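Local coordinates for HEPN domain-containing protein (Sulfolobus tokodaii, PDB 1WOL), which is of unknown function but adopts the all-helical HEPN fold, whose relatives are often linked to nucleotide binding or RNA processing, at residues Lys53-Leu61 with Gln71-Gln79; Ile8-Arg19 with Ile107-Lys118. All blocks are in the same frame, centred on the assembly; numbering follows the deposited sequence.

Contact 1 of 2, residues Lys53-Leu61 with Gln71-Gln79; sequences KRGHSISHL and QCATFLDKQ. With TBU (tertiary-butyl alcohol), chain C.
Asp77 OD2 is gripped twice: the Ser57 hydroxyl donates to it from above the carboxylate plane, OG to OD2 3.0 Å, and the Ser59 amide comes in on the syn side, N to OD2 3.0 Å, with a nearly straight N-H (165°). The grip sits at the start of the short helix 58-61 of the HEPN fold, where Ser57 is the N-cap and its OG accepts from His60 N at 3.1 Å; the same oxygen then donates to Asp77. The other carboxylate oxygen takes the Ile58 amide on its syn lone pair; as modelled, Ile58 N to Asp77 OD1 is only 2.5 Å, and that exact length is doubtful. Asp77 has CG anti to its carbonyl carbon (chi1 -89°), which carries the carboxylate across to the start of helix 58-61, where two amide N-H groups and a hydroxyl point at it and probably stabilise its negative charge. With an alanine here, the amides of Ile58 and Ser59 and the Ser57 hydroxyl would probably be left without their acceptor and the first turn less firmly tied down.

Beside this polar grip the contact turns apolar. Ile58 drops its CG2 branch onto Ala73 CB at 3.6 Å, while CD1 reaches Leu76 CB at 3.9 Å; Gln35 of helix 27-48 also packs on Ile58. Thr74, farther out, spends its hydroxyl on the Leu70 carbonyl.

On another side of the 71-79 segment, Phe75 is sandwiched. Gln79 NE2, which donates to the Phe75 carbonyl, lies over the centre of one ring face, and the tertiary-butyl alcohol covers the opposite face, its C3 4.2 Å above the ring plane.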
loop_
_atom_site.group_PDB
_atom_site.type_symbol
_atom_site.label_atom_id
_atom_site.label_comp_id
_atom_site.label_asym_id
_atom_site.label_seq_id
_atom_site.Cartn_x
_atom_site.Cartn_y
_atom_site.Cartn_z
ATOM N N LYS A 53 11.719 -11.283 4.017
ATOM C CA LYS A 53 10.985 -11.976 2.978
ATOM C C LYS A 53 11.048 -11.031 1.790
ATOM O O LYS A 53 11.397 -9.842 1.940
ATOM C CB LYS A 53 9.514 -12.193 3.363
ATOM C CG LYS A 53 9.261 -12.355 4.843
ATOM C CD LYS A 53 7.779 -12.430 5.138
ATOM C CE LYS A 53 7.152 -13.771 4.771
ATOM N NZ LYS A 53 5.762 -13.832 5.319
ATOM N N ARG A 54 10.701 -11.538 0.610
ATOM C CA ARG A 54 10.736 -10.694 -0.581
ATOM C C ARG A 54 9.553 -10.888 -1.527
ATOM O O ARG A 54 8.794 -11.860 -1.407
ATOM C CB ARG A 54 12.065 -10.881 -1.305
ATOM C CG ARG A 54 13.239 -10.568 -0.394
ATOM C CD ARG A 54 14.227 -9.685 -1.114
ATOM N NE ARG A 54 13.561 -8.526 -1.709
ATOM C CZ ARG A 54 14.190 -7.594 -2.422
ATOM N NH1 ARG A 54 15.501 -7.705 -2.612
ATOM N NH2 ARG A 54 13.518 -6.579 -2.959
ATOM N N GLY A 55 9.420 -9.936 -2.457
ATOM C CA GLY A 55 8.329 -9.920 -3.414
ATOM C C GLY A 55 7.673 -8.559 -3.189
ATOM O O GLY A 55 8.123 -7.766 -2.341
ATOM N N HIS A 56 6.656 -8.236 -3.964
ATOM C CA HIS A 56 5.988 -6.946 -3.754
ATOM C C HIS A 56 4.543 -7.170 -3.355
ATOM O O HIS A 56 3.729 -6.244 -3.323
ATOM C CB HIS A 56 6.039 -6.103 -5.020
ATOM C CG HIS A 56 7.401 -5.549 -5.310
ATOM N ND1 HIS A 56 8.171 -5.967 -6.383
ATOM C CD2 HIS A 56 8.153 -4.659 -4.628
ATOM C CE1 HIS A 56 9.341 -5.353 -6.340
ATOM N NE2 HIS A 56 9.357 -4.558 -5.285
ATOM N N SER A 57 4.198 -8.403 -3.075
ATOM C CA SER A 57 2.827 -8.673 -2.641
ATOM C C SER A 57 2.801 -8.318 -1.157
ATOM O O SER A 57 3.578 -8.879 -0.381
ATOM C CB SER A 57 2.526 -10.134 -2.775
ATOM O OG SER A 57 1.378 -10.388 -1.981
ATOM N N ILE A 58 1.933 -7.375 -0.718
ATOM C CA ILE A 58 1.943 -7.035 0.664
ATOM C C ILE A 58 1.427 -8.218 1.502
ATOM O O ILE A 58 1.888 -8.481 2.586
ATOM C CB ILE A 58 1.054 -5.822 0.883
ATOM C CG1 ILE A 58 1.622 -4.662 0.139
ATOM C CG2 ILE A 58 0.985 -5.502 2.390
ATOM C CD1 ILE A 58 0.493 -3.659 -0.344
ATOM N N SER A 59 0.462 -8.918 0.949
ATOM C CA SER A 59 -0.090 -10.058 1.603
ATOM C C SER A 59 0.918 -11.209 1.837
ATOM O O SER A 59 0.860 -11.903 2.815
ATOM C CB SER A 59 -1.243 -10.602 0.781
ATOM O OG SER A 59 -1.864 -11.630 1.518
ATOM N N HIS A 60 1.845 -11.397 0.912
ATOM C CA HIS A 60 2.777 -12.505 1.088
ATOM C C HIS A 60 3.809 -12.096 2.050
ATOM O O HIS A 60 4.381 -12.952 2.655
ATOM C CB HIS A 60 3.445 -12.915 -0.250
ATOM C CG HIS A 60 2.498 -13.527 -1.251
ATOM N ND1 HIS A 60 1.490 -14.411 -0.892
ATOM C CD2 HIS A 60 2.523 -13.519 -2.610
ATOM C CE1 HIS A 60 0.947 -14.930 -1.985
ATOM N NE2 HIS A 60 1.554 -14.404 -3.043
ATOM N N LEU A 61 4.017 -10.784 2.254
ATOM C CA LEU A 61 5.001 -10.304 3.192
ATOM C C LEU A 61 4.562 -10.456 4.654
ATOM O O LEU A 61 5.358 -10.529 5.555
ATOM C CB LEU A 61 5.333 -8.818 2.941
ATOM C CG LEU A 61 6.118 -8.320 1.718
ATOM C CD1 LEU A 61 6.166 -6.775 1.721
ATOM C CD2 LEU A 61 7.536 -8.886 1.822
ATOM N N GLN A 71 -7.205 -8.133 4.770
ATOM C CA GLN A 71 -8.208 -7.673 3.797
ATOM C C GLN A 71 -7.680 -6.425 3.067
ATOM O O GLN A 71 -7.791 -6.302 1.810
ATOM C CB GLN A 71 -9.546 -7.309 4.443
ATOM C CG GLN A 71 -10.152 -8.605 4.935
ATOM C CD GLN A 71 -11.257 -8.352 5.905
ATOM O OE1 GLN A 71 -11.681 -7.176 6.142
ATOM N NE2 GLN A 71 -11.734 -9.393 6.408
ATOM N N CYS A 72 -7.091 -5.496 3.813
ATOM C CA CYS A 72 -6.548 -4.331 3.090
ATOM C C CYS A 72 -5.276 -4.684 2.298
ATOM O O CYS A 72 -5.076 -3.989 1.287
ATOM C CB CYS A 72 -6.152 -3.231 4.104
ATOM S SG CYS A 72 -7.566 -2.165 4.563
ATOM N N ALA A 73 -4.397 -5.532 2.819
ATOM C CA ALA A 73 -3.210 -5.901 2.007
ATOM C C ALA A 73 -3.733 -6.571 0.692
ATOM O O ALA A 73 -3.264 -6.202 -0.389
ATOM C CB ALA A 73 -2.320 -6.860 2.817
ATOM N N THR A 74 -4.635 -7.522 0.758
ATOM C CA THR A 74 -5.158 -8.147 -0.485
ATOM C C THR A 74 -5.725 -7.102 -1.430
ATOM O O THR A 74 -5.487 -7.138 -2.680
ATOM C CB THR A 74 -6.204 -9.240 -0.119
ATOM O OG1 THR A 74 -5.470 -10.246 0.575
ATOM C CG2 THR A 74 -6.991 -9.847 -1.369
ATOM N N PHE A 75 -6.486 -6.134 -0.882
ATOM C CA PHE A 75 -7.116 -5.106 -1.700
ATOM C C PHE A 75 -6.016 -4.256 -2.319
ATOM O O PHE A 75 -6.159 -3.902 -3.546
ATOM C CB PHE A 75 -8.026 -4.241 -0.798
ATOM C CG PHE A 75 -8.658 -3.080 -1.460
ATOM C CD1 PHE A 75 -9.658 -3.226 -2.402
ATOM C CD2 PHE A 75 -8.215 -1.757 -1.172
ATOM C CE1 PHE A 75 -10.186 -2.092 -3.059
ATOM C CE2 PHE A 75 -8.776 -0.653 -1.846
ATOM C CZ PHE A 75 -9.752 -0.789 -2.792
ATOM N N LEU A 76 -5.015 -3.806 -1.561
ATOM C CA LEU A 76 -4.000 -2.919 -2.136
ATOM C C LEU A 76 -3.120 -3.676 -3.164
ATOM O O LEU A 76 -2.590 -3.048 -4.103
ATOM C CB LEU A 76 -3.134 -2.338 -1.059
ATOM C CG LEU A 76 -3.895 -1.203 -0.308
ATOM C CD1 LEU A 76 -2.966 -0.729 0.864
ATOM C CD2 LEU A 76 -4.212 -0.064 -1.247
ATOM N N ASP A 77 -2.954 -4.962 -2.920
ATOM C CA ASP A 77 -2.084 -5.772 -3.818
ATOM C C ASP A 77 -2.672 -5.775 -5.196
ATOM O O ASP A 77 -1.908 -6.037 -6.159
ATOM C CB ASP A 77 -2.025 -7.178 -3.341
ATOM C CG ASP A 77 -0.915 -7.408 -2.360
ATOM O OD1 ASP A 77 0.018 -6.571 -2.153
ATOM O OD2 ASP A 77 -0.917 -8.514 -1.684
ATOM N N LYS A 78 -3.959 -5.528 -5.343
ATOM C CA LYS A 78 -4.538 -5.470 -6.701
ATOM C C LYS A 78 -4.169 -4.151 -7.458
ATOM O O LYS A 78 -4.411 -4.066 -8.665
ATOM C CB LYS A 78 -6.058 -5.509 -6.665
ATOM C CG LYS A 78 -6.717 -6.625 -5.941
ATOM C CD LYS A 78 -6.124 -7.908 -6.285
ATOM C CE LYS A 78 -6.367 -8.973 -5.164
ATOM N NZ LYS A 78 -5.102 -9.208 -4.317
ATOM N N GLN A 79 -3.608 -3.137 -6.810
ATOM C CA GLN A 79 -3.352 -1.870 -7.474
ATOM C C GLN A 79 -2.015 -2.043 -8.287
ATOM O O GLN A 79 -1.249 -2.949 -7.979
ATOM C CB GLN A 79 -3.324 -0.738 -6.436
ATOM C CG GLN A 79 -4.557 -0.837 -5.461
ATOM C CD GLN A 79 -6.016 -0.898 -6.049
ATOM O OE1 GLN A 79 -6.286 -0.289 -7.061
ATOM N NE2 GLN A 79 -6.966 -1.642 -5.351
HETATM O O TBU C . -12.905 -3.095 2.523
HETATM C C TBU C . -11.937 -2.954 1.470
HETATM C C1 TBU C . -12.592 -3.689 0.238
HETATM C C2 TBU C . -10.676 -3.663 1.886
HETATM C C3 TBU C . -11.686 -1.489 1.270
#

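Contact 2 of 2, residues Ile8-Arg19 with Ile107-Lys118; sequences IKQAERDLEEAR and INCAIRILNWVK
From its CB, Ile107 splits toward the helix opposite: CG1 meets Ala18 CB at 3.9 Å, CG2 meets Leu15 CD1 at 3.8 Å, and the terminal CD1 lies 3.7 Å from the Ala18 carbonyl O. These are two long helices of the all-helical HEPN fold, 4-23 and 100-120, packed antiparallel at 160° with the axes of the two segments 10.5 Å apart.

Leu15 is the centrepiece. With CG anti to the backbone N (chi1 172°), both its methyls reach Ile111 CG1, CD1 at 3.7 Å, and CD2 also rests against Leu114 CD2. Leu114 turns its other methyl, CD1, onto Ala11 CB. One turn earlier in helix 4-23, Ile8 slides past Val117 in the opposite direction, CD1 beside CG1.

The flank of this apolar seam carries charged side chains. The extended Arg19 chain brings its guanidinium over to Ile107 and Ile111: Ile107 CG2 lies over one of its faces, while Ile111 CD1 approaches NH2 obliquely, at 3.4 Å. Toward the other end, Glu12 and Lys118 make a salt bridge, Lys118 NZ meeting Glu12 OE2 at 2.9 Å, nearly in line with the C-O bond.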
loop_
_atom_site.group_PDB
_atom_site.type_symbol
_atom_site.label_atom_id
_atom_site.label_comp_id
_atom_site.label_asym_id
_atom_site.label_seq_id
_atom_site.Cartn_x
_atom_site.Cartn_y
_atom_site.Cartn_z
ATOM N N ILE A 8 9.673 3.752 7.015
ATOM C CA ILE A 8 8.485 4.427 7.518
ATOM C C ILE A 8 8.422 5.858 6.917
ATOM O O ILE A 8 7.291 6.323 6.566
ATOM C CB ILE A 8 8.471 4.412 9.078
ATOM C CG1 ILE A 8 8.463 2.981 9.588
ATOM C CG2 ILE A 8 7.213 5.182 9.608
ATOM C CD1 ILE A 8 7.450 1.972 8.917
ATOM N N LYS A 9 9.527 6.617 6.787
ATOM C CA LYS A 9 9.424 7.952 6.175
ATOM C C LYS A 9 8.944 7.742 4.749
ATOM O O LYS A 9 8.095 8.645 4.340
ATOM C CB LYS A 9 10.831 8.627 6.124
ATOM C CG LYS A 9 11.235 9.264 7.443
ATOM C CD LYS A 9 12.476 10.151 7.257
ATOM C CE LYS A 9 13.723 9.401 7.325
ATOM N NZ LYS A 9 14.948 10.443 7.394
ATOM N N GLN A 10 9.454 6.759 4.005
ATOM C CA GLN A 10 8.988 6.594 2.606
ATOM C C GLN A 10 7.502 6.356 2.648
ATOM O O GLN A 10 6.726 6.911 1.798
ATOM C CB GLN A 10 9.599 5.382 1.953
ATOM C CG GLN A 10 11.029 5.627 1.562
ATOM C CD GLN A 10 11.437 4.410 0.721
ATOM O OE1 GLN A 10 11.255 4.344 -0.535
ATOM N NE2 GLN A 10 11.883 3.388 1.434
ATOM N N ALA A 11 7.046 5.580 3.627
ATOM C CA ALA A 11 5.577 5.295 3.600
ATOM C C ALA A 11 4.789 6.535 3.977
ATOM O O ALA A 11 3.700 6.711 3.342
ATOM C CB ALA A 11 5.295 4.134 4.690
ATOM N N GLU A 12 5.249 7.353 4.931
ATOM C CA GLU A 12 4.499 8.531 5.330
ATOM C C GLU A 12 4.441 9.491 4.145
ATOM O O GLU A 12 3.449 10.137 3.854
ATOM C CB GLU A 12 5.207 9.182 6.553
ATOM C CG GLU A 12 5.082 8.170 7.608
ATOM C CD GLU A 12 5.311 8.612 8.901
ATOM O OE1 GLU A 12 6.389 9.317 8.984
ATOM O OE2 GLU A 12 4.412 8.184 9.768
ATOM N N ARG A 13 5.545 9.548 3.351
ATOM C CA ARG A 13 5.525 10.526 2.224
ATOM C C ARG A 13 4.594 9.981 1.111
ATOM O O ARG A 13 3.905 10.807 0.444
ATOM C CB ARG A 13 7.019 10.553 1.650
ATOM C CG ARG A 13 7.186 11.679 0.523
ATOM C CD ARG A 13 7.077 13.072 1.267
ATOM N NE ARG A 13 7.625 14.078 0.343
ATOM C CZ ARG A 13 7.887 15.257 0.761
ATOM N NH1 ARG A 13 7.683 15.512 2.145
ATOM N NH2 ARG A 13 8.155 16.215 -0.121
ATOM N N ASP A 14 4.597 8.677 0.872
ATOM C CA ASP A 14 3.708 8.075 -0.132
ATOM C C ASP A 14 2.242 8.385 0.275
ATOM O O ASP A 14 1.403 8.637 -0.591
ATOM C CB ASP A 14 3.918 6.539 -0.211
ATOM C CG ASP A 14 5.235 6.173 -0.865
ATOM O OD1 ASP A 14 5.746 7.053 -1.537
ATOM O OD2 ASP A 14 5.658 5.027 -0.725
ATOM N N LEU A 15 1.868 8.268 1.592
ATOM C CA LEU A 15 0.489 8.618 2.045
ATOM C C LEU A 15 0.198 10.054 1.768
ATOM O O LEU A 15 -0.883 10.406 1.273
ATOM C CB LEU A 15 0.358 8.263 3.524
ATOM C CG LEU A 15 -0.910 8.751 4.119
ATOM C CD1 LEU A 15 -2.195 8.145 3.510
ATOM C CD2 LEU A 15 -0.914 8.298 5.683
ATOM N N GLU A 16 1.089 10.955 2.111
ATOM C CA GLU A 16 0.853 12.393 1.823
ATOM C C GLU A 16 0.657 12.584 0.383
ATOM O O GLU A 16 -0.237 13.376 0.021
ATOM C CB GLU A 16 2.097 13.185 2.383
ATOM C CG GLU A 16 1.937 14.675 2.062
ATOM C CD GLU A 16 3.089 15.482 2.695
ATOM O OE1 GLU A 16 3.382 15.300 3.955
ATOM O OE2 GLU A 16 3.554 16.400 2.027
ATOM N N GLU A 17 1.467 11.928 -0.446
ATOM C CA GLU A 17 1.291 12.159 -1.924
ATOM C C GLU A 17 -0.012 11.522 -2.397
ATOM O O GLU A 17 -0.563 12.075 -3.328
ATOM C CB GLU A 17 2.464 11.426 -2.576
ATOM C CG GLU A 17 3.779 12.277 -2.382
ATOM C CD GLU A 17 5.013 11.507 -2.895
ATOM O OE1 GLU A 17 4.983 10.359 -3.249
ATOM O OE2 GLU A 17 6.134 12.141 -2.808
ATOM N N ALA A 18 -0.443 10.414 -1.780
ATOM C CA ALA A 18 -1.747 9.834 -2.217
ATOM C C ALA A 18 -2.873 10.777 -1.943
ATOM O O ALA A 18 -3.770 10.902 -2.769
ATOM C CB ALA A 18 -1.935 8.478 -1.449
ATOM N N ARG A 19 -2.874 11.385 -0.739
ATOM C CA ARG A 19 -3.940 12.380 -0.475
ATOM C C ARG A 19 -3.846 13.537 -1.443
ATOM O O ARG A 19 -4.865 14.057 -1.947
ATOM C CB ARG A 19 -3.826 12.946 0.946
ATOM C CG ARG A 19 -3.974 11.917 2.004
ATOM C CD ARG A 19 -4.006 12.707 3.313
ATOM N NE ARG A 19 -3.783 11.900 4.512
ATOM C CZ ARG A 19 -4.704 11.257 5.221
ATOM N NH1 ARG A 19 -5.982 11.222 4.849
ATOM N NH2 ARG A 19 -4.359 10.737 6.436
ATOM N N ILE A 107 -6.550 4.850 0.157
ATOM C CA ILE A 107 -5.841 5.675 1.133
ATOM C C ILE A 107 -6.137 5.087 2.531
ATOM O O ILE A 107 -5.213 4.990 3.346
ATOM C CB ILE A 107 -6.294 7.102 0.989
ATOM C CG1 ILE A 107 -5.577 7.690 -0.287
ATOM C CG2 ILE A 107 -5.811 7.927 2.232
ATOM C CD1 ILE A 107 -6.213 9.066 -0.730
ATOM N N ASN A 108 -7.406 4.852 2.764
ATOM C CA ASN A 108 -7.706 4.355 4.145
ATOM C C ASN A 108 -7.168 3.026 4.481
ATOM O O ASN A 108 -6.824 2.772 5.694
ATOM C CB ASN A 108 -9.244 4.454 4.290
ATOM C CG ASN A 108 -9.664 5.869 4.298
ATOM O OD1 ASN A 108 -8.936 6.822 4.490
ATOM N ND2 ASN A 108 -11.017 6.053 4.123
ATOM N N CYS A 109 -7.028 2.128 3.501
ATOM C CA CYS A 109 -6.334 0.884 3.813
ATOM C C CYS A 109 -4.877 1.124 4.060
ATOM O O CYS A 109 -4.236 0.447 4.837
ATOM C CB CYS A 109 -6.434 -0.114 2.638
ATOM S SG CYS A 109 -7.898 -1.175 2.779
ATOM N N ALA A 110 -4.237 2.049 3.276
ATOM C CA ALA A 110 -2.809 2.422 3.565
ATOM C C ALA A 110 -2.649 2.986 4.971
ATOM O O ALA A 110 -1.702 2.589 5.648
ATOM C CB ALA A 110 -2.284 3.454 2.463
ATOM N N ILE A 111 -3.613 3.818 5.431
ATOM C CA ILE A 111 -3.517 4.369 6.774
ATOM C C ILE A 111 -3.680 3.233 7.774
ATOM O O ILE A 111 -2.886 3.185 8.752
ATOM C CB ILE A 111 -4.663 5.338 6.898
ATOM C CG1 ILE A 111 -4.358 6.645 6.146
ATOM C CG2 ILE A 111 -4.799 5.718 8.434
ATOM C CD1 ILE A 111 -5.608 7.568 5.966
ATOM N N ARG A 112 -4.580 2.299 7.517
ATOM C CA ARG A 112 -4.783 1.151 8.486
ATOM C C ARG A 112 -3.498 0.390 8.571
ATOM O O ARG A 112 -3.070 0.052 9.661
ATOM C CB ARG A 112 -6.004 0.310 8.003
ATOM C CG ARG A 112 -6.488 -1.058 8.524
ATOM C CD ARG A 112 -8.009 -0.725 8.244
ATOM N NE ARG A 112 -8.612 -0.948 9.330
ATOM C CZ ARG A 112 -8.563 -0.391 10.463
ATOM N NH1 ARG A 112 -8.097 -0.928 11.576
ATOM N NH2 ARG A 112 -9.147 0.808 10.390
ATOM N N ILE A 113 -2.861 0.056 7.451
ATOM C CA ILE A 113 -1.590 -0.715 7.525
ATOM C C ILE A 113 -0.457 0.059 8.095
ATOM O O ILE A 113 0.271 -0.501 8.943
ATOM C CB ILE A 113 -1.296 -1.311 6.149
ATOM C CG1 ILE A 113 -2.340 -2.322 5.786
ATOM C CG2 ILE A 113 0.178 -1.905 6.110
ATOM C CD1 ILE A 113 -2.308 -2.834 4.285
ATOM N N LEU A 114 -0.277 1.335 7.760
ATOM C CA LEU A 114 0.772 2.143 8.285
ATOM C C LEU A 114 0.616 2.305 9.801
ATOM O O LEU A 114 1.608 2.183 10.513
ATOM C CB LEU A 114 0.761 3.489 7.574
ATOM C CG LEU A 114 1.686 4.588 8.208
ATOM C CD1 LEU A 114 3.126 4.161 8.066
ATOM C CD2 LEU A 114 1.497 5.918 7.415
ATOM N N ASN A 115 -0.622 2.474 10.269
ATOM C CA ASN A 115 -0.757 2.681 11.756
ATOM C C ASN A 115 -0.514 1.353 12.439
ATOM O O ASN A 115 0.007 1.377 13.629
ATOM C CB ASN A 115 -2.197 3.076 12.130
ATOM C CG ASN A 115 -2.575 4.411 11.763
ATOM O OD1 ASN A 115 -1.776 5.258 11.632
ATOM N ND2 ASN A 115 -3.936 4.634 11.696
ATOM N N TRP A 116 -0.924 0.255 11.827
ATOM C CA TRP A 116 -0.763 -1.106 12.482
ATOM C C TRP A 116 0.750 -1.391 12.536
ATOM O O TRP A 116 1.289 -1.840 13.536
ATOM C CB TRP A 116 -1.543 -2.061 11.680
ATOM C CG TRP A 116 -1.270 -3.490 12.074
ATOM C CD1 TRP A 116 -1.843 -4.197 13.181
ATOM C CD2 TRP A 116 -0.427 -4.421 11.410
ATOM N NE1 TRP A 116 -1.376 -5.517 13.170
ATOM C CE2 TRP A 116 -0.528 -5.680 12.100
ATOM C CE3 TRP A 116 0.384 -4.331 10.269
ATOM C CZ2 TRP A 116 0.161 -6.839 11.689
ATOM C CZ3 TRP A 116 1.067 -5.477 9.877
ATOM C CH2 TRP A 116 0.953 -6.714 10.579
ATOM N N VAL A 117 1.500 -1.018 11.493
ATOM C CA VAL A 117 2.930 -1.235 11.566
ATOM C C VAL A 117 3.526 -0.322 12.611
ATOM O O VAL A 117 4.386 -0.760 13.382
ATOM C CB VAL A 117 3.578 -0.871 10.126
ATOM C CG1 VAL A 117 5.124 -0.716 10.291
ATOM C CG2 VAL A 117 3.184 -1.898 9.172
ATOM N N LYS A 118 3.166 0.968 12.691
ATOM C CA LYS A 118 3.783 1.891 13.635
ATOM C C LYS A 118 3.577 1.371 15.081
ATOM O O LYS A 118 4.495 1.491 15.930
ATOM C CB LYS A 118 3.274 3.287 13.394
ATOM C CG LYS A 118 3.917 3.849 12.122
ATOM C CD LYS A 118 3.313 5.202 11.833
ATOM C CE LYS A 118 3.902 6.379 12.482
ATOM N NZ LYS A 118 2.810 7.464 12.031
#

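How the contacts relate
Contact 1 is nested within the chain loop that contact 2 closes, and the two lie on opposite sides of the chain's centre, their own centres about 14 Å apart. Helix 100-120 joins them: one side packs on helix 4-23, the other on helix 67-77. A disulfide ties the second pair covalently, Cys72 SG to Cys109 SG 2.1 Å, and packing flanks it, with Ile113 CD1 3.7 Å from Ala73 N and Leu76 CD1 3.9 Å from Ala110 N. The tertiary-butyl alcohol beside Phe75 draws on both contacts, since Gln71 and Phe75 of contact 1 share its pocket with Cys109 of contact 2 and with Glu105.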